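Local atomic coordinates of uncharacterized protein (Sus scrofa, PDB entry 5BNF), a protein that is the porcine form of CD38, a member of the ADP-ribosyl cyclase family, with five disulfide bonds. Residues L189-I194 and F224-N229. Residues are numbered along the deposited sequence; the frame is centred on the assembly and turned at random.
Sequences LKAWVI and FTCQEN
Ala191 and Gln227 show how two parallel strands share their polar backbone atoms while their side chains sort into unlike faces. Gln227 N donates to Ala191 O (3.0 Å) and Gln227 O takes Val193 N at 2.9 Å; three more backbone bonds continue the pattern from Leu189 to Asn229. The buried, apolar packing belongs to the face of Leu189, Ala191, Val193, Phe224 and Cys226. With CG anti to its backbone N (chi1 175°), Phe224 lies beside Leu189, whose CD2 meets the ring edge in plane, 3.6 Å from Phe224 CD1, while Phe224 CE1 is 3.8 Å from Ala191 CB. Farther along, Val193 CG2 touches Cys226 SG, itself in a disulfide with Cys205; Glu228, the polar member, bonds His195 and Cys205 N. The strands belong to a beta-alpha-beta crossover, and its helix 208-219 packs on this face through Phe224 and Val193; strand 223-229 is an outermost strand of the chain's parallel sheet. The other face is mixed, with Thr225 and Gln227 solvent-exposed beside Lys190, Trp192 and Ile194. There Gln227 runs alongside Trp192, amide and ring planes 43° apart, with Gln227 OE1 3.2 Å from Trp192 CH2. Nearby, Thr225 OG1 lies 3.0 Å from Lys190 CG, and a water hydrogen-bonded to that hydroxyl donates to Ala191 O.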
loop_
_atom_site.group_PDB
_atom_site.type_symbol
_atom_site.label_atom_id
_atom_site.label_comp_id
_atom_site.label_asym_id
_atom_site.label_seq_id
_atom_site.Cartn_x
_atom_site.Cartn_y
_atom_site.Cartn_z
ATOM N N LEU A 189 6.431 -9.639 -14.397
ATOM C CA LEU A 189 5.251 -9.238 -13.654
ATOM C C LEU A 189 4.131 -10.101 -14.200
ATOM O O LEU A 189 3.897 -10.135 -15.402
ATOM C CB LEU A 189 4.915 -7.765 -13.867
ATOM C CG LEU A 189 3.662 -7.316 -13.103
ATOM C CD1 LEU A 189 3.737 -5.828 -12.845
ATOM C CD2 LEU A 189 2.403 -7.665 -13.879
ATOM N N LYS A 190 3.458 -10.820 -13.318
ATOM C CA LYS A 190 2.369 -11.678 -13.744
ATOM C C LYS A 190 1.061 -11.109 -13.241
ATOM O O LYS A 190 0.945 -10.733 -12.078
ATOM C CB LYS A 190 2.576 -13.097 -13.203
ATOM C CG LYS A 190 3.755 -13.815 -13.841
ATOM C CD LYS A 190 4.310 -14.918 -12.956
ATOM C CE LYS A 190 3.215 -15.822 -12.407
ATOM N NZ LYS A 190 2.374 -16.421 -13.475
ATOM N N ALA A 191 0.074 -11.033 -14.122
ATOM C CA ALA A 191 -1.218 -10.505 -13.725
ATOM C C ALA A 191 -2.254 -11.610 -13.750
ATOM O O ALA A 191 -2.244 -12.449 -14.644
ATOM C CB ALA A 191 -1.635 -9.371 -14.659
ATOM N N TRP A 192 -3.130 -11.620 -12.751
ATOM C CA TRP A 192 -4.198 -12.611 -12.670
ATOM C C TRP A 192 -5.524 -11.864 -12.692
ATOM O O TRP A 192 -5.778 -11.013 -11.835
ATOM C CB TRP A 192 -4.123 -13.432 -11.368
ATOM C CG TRP A 192 -2.831 -14.173 -11.132
ATOM C CD1 TRP A 192 -1.768 -13.753 -10.382
ATOM C CD2 TRP A 192 -2.460 -15.448 -11.670
ATOM N NE1 TRP A 192 -0.758 -14.688 -10.420
ATOM C CE2 TRP A 192 -1.158 -15.737 -11.205
ATOM C CE3 TRP A 192 -3.100 -16.374 -12.502
ATOM C CZ2 TRP A 192 -0.484 -16.915 -11.544
ATOM C CZ3 TRP A 192 -2.432 -17.546 -12.839
ATOM C CH2 TRP A 192 -1.137 -17.803 -12.359
ATOM N N VAL A 193 -6.360 -12.160 -13.680
ATOM C CA VAL A 193 -7.669 -11.529 -13.767
ATOM C C VAL A 193 -8.661 -12.561 -13.238
ATOM O O VAL A 193 -8.810 -13.650 -13.802
ATOM C CB VAL A 193 -8.024 -11.139 -15.219
ATOM C CG1 VAL A 193 -9.410 -10.534 -15.275
ATOM C CG2 VAL A 193 -7.016 -10.138 -15.746
ATOM N N ILE A 194 -9.323 -12.213 -12.140
ATOM C CA ILE A 194 -10.272 -13.110 -11.501
ATOM C C ILE A 194 -11.667 -12.975 -12.072
ATOM O O ILE A 194 -12.189 -11.870 -12.215
ATOM C CB ILE A 194 -10.351 -12.844 -9.991
ATOM C CG1 ILE A 194 -8.956 -12.553 -9.439
ATOM C CG2 ILE A 194 -10.952 -14.045 -9.292
ATOM C CD1 ILE A 194 -7.939 -13.623 -9.746
ATOM N N PHE A 224 6.062 -9.715 -19.095
ATOM C CA PHE A 224 4.688 -9.646 -18.618
ATOM C C PHE A 224 3.872 -10.839 -19.100
ATOM O O PHE A 224 4.059 -11.325 -20.211
ATOM C CB PHE A 224 4.030 -8.362 -19.132
ATOM C CG PHE A 224 2.569 -8.244 -18.789
ATOM C CD1 PHE A 224 2.163 -7.938 -17.493
ATOM C CD2 PHE A 224 1.597 -8.438 -19.762
ATOM C CE1 PHE A 224 0.811 -7.827 -17.177
ATOM C CE2 PHE A 224 0.245 -8.326 -19.449
ATOM C CZ PHE A 224 -0.144 -8.021 -18.155
ATOM N N THR A 225 2.967 -11.306 -18.250
ATOM C CA THR A 225 2.085 -12.415 -18.583
ATOM C C THR A 225 0.766 -12.149 -17.881
ATOM O O THR A 225 0.737 -11.529 -16.825
ATOM C CB THR A 225 2.643 -13.778 -18.106
ATOM O OG1 THR A 225 2.788 -13.771 -16.682
ATOM C CG2 THR A 225 3.994 -14.060 -18.758
ATOM N N CYS A 226 -0.325 -12.606 -18.482
ATOM C CA CYS A 226 -1.652 -12.430 -17.914
ATOM C C CYS A 226 -2.420 -13.748 -18.038
ATOM O O CYS A 226 -2.400 -14.398 -19.082
ATOM C CB CYS A 226 -2.385 -11.333 -18.663
ATOM S SG CYS A 226 -4.032 -10.919 -18.015
ATOM N N GLN A 227 -3.101 -14.128 -16.969
ATOM C CA GLN A 227 -3.858 -15.362 -16.938
ATOM C C GLN A 227 -5.183 -15.083 -16.275
ATOM O O GLN A 227 -5.294 -14.170 -15.458
ATOM C CB GLN A 227 -3.104 -16.421 -16.142
ATOM C CG GLN A 227 -2.522 -17.542 -16.979
ATOM C CD GLN A 227 -1.763 -18.552 -16.136
ATOM O OE1 GLN A 227 -0.737 -18.228 -15.537
ATOM N NE2 GLN A 227 -2.270 -19.780 -16.077
ATOM N N GLU A 228 -6.184 -15.877 -16.630
ATOM C CA GLU A 228 -7.521 -15.709 -16.085
ATOM C C GLU A 228 -7.891 -16.882 -15.183
ATOM O O GLU A 228 -7.637 -18.034 -15.520
ATOM C CB GLU A 228 -8.502 -15.553 -17.245
ATOM C CG GLU A 228 -8.051 -14.454 -18.206
ATOM C CD GLU A 228 -9.133 -13.967 -19.152
ATOM O OE1 GLU A 228 -10.282 -13.801 -18.708
ATOM O OE2 GLU A 228 -8.829 -13.726 -20.341
ATOM N N ASN A 229 -8.480 -16.571 -14.030
ATOM C CA ASN A 229 -8.868 -17.582 -13.048
ATOM C C ASN A 229 -10.214 -17.314 -12.378
ATOM O O ASN A 229 -10.564 -16.167 -12.111
ATOM C CB ASN A 229 -7.802 -17.679 -11.953
ATOM C CG ASN A 229 -7.144 -19.035 -11.906
ATOM O OD1 ASN A 229 -6.345 -19.379 -12.776
ATOM N ND2 ASN A 229 -7.488 -19.825 -10.896
HETATM O O HOH W 1 0.021 -14.441 -15.586
#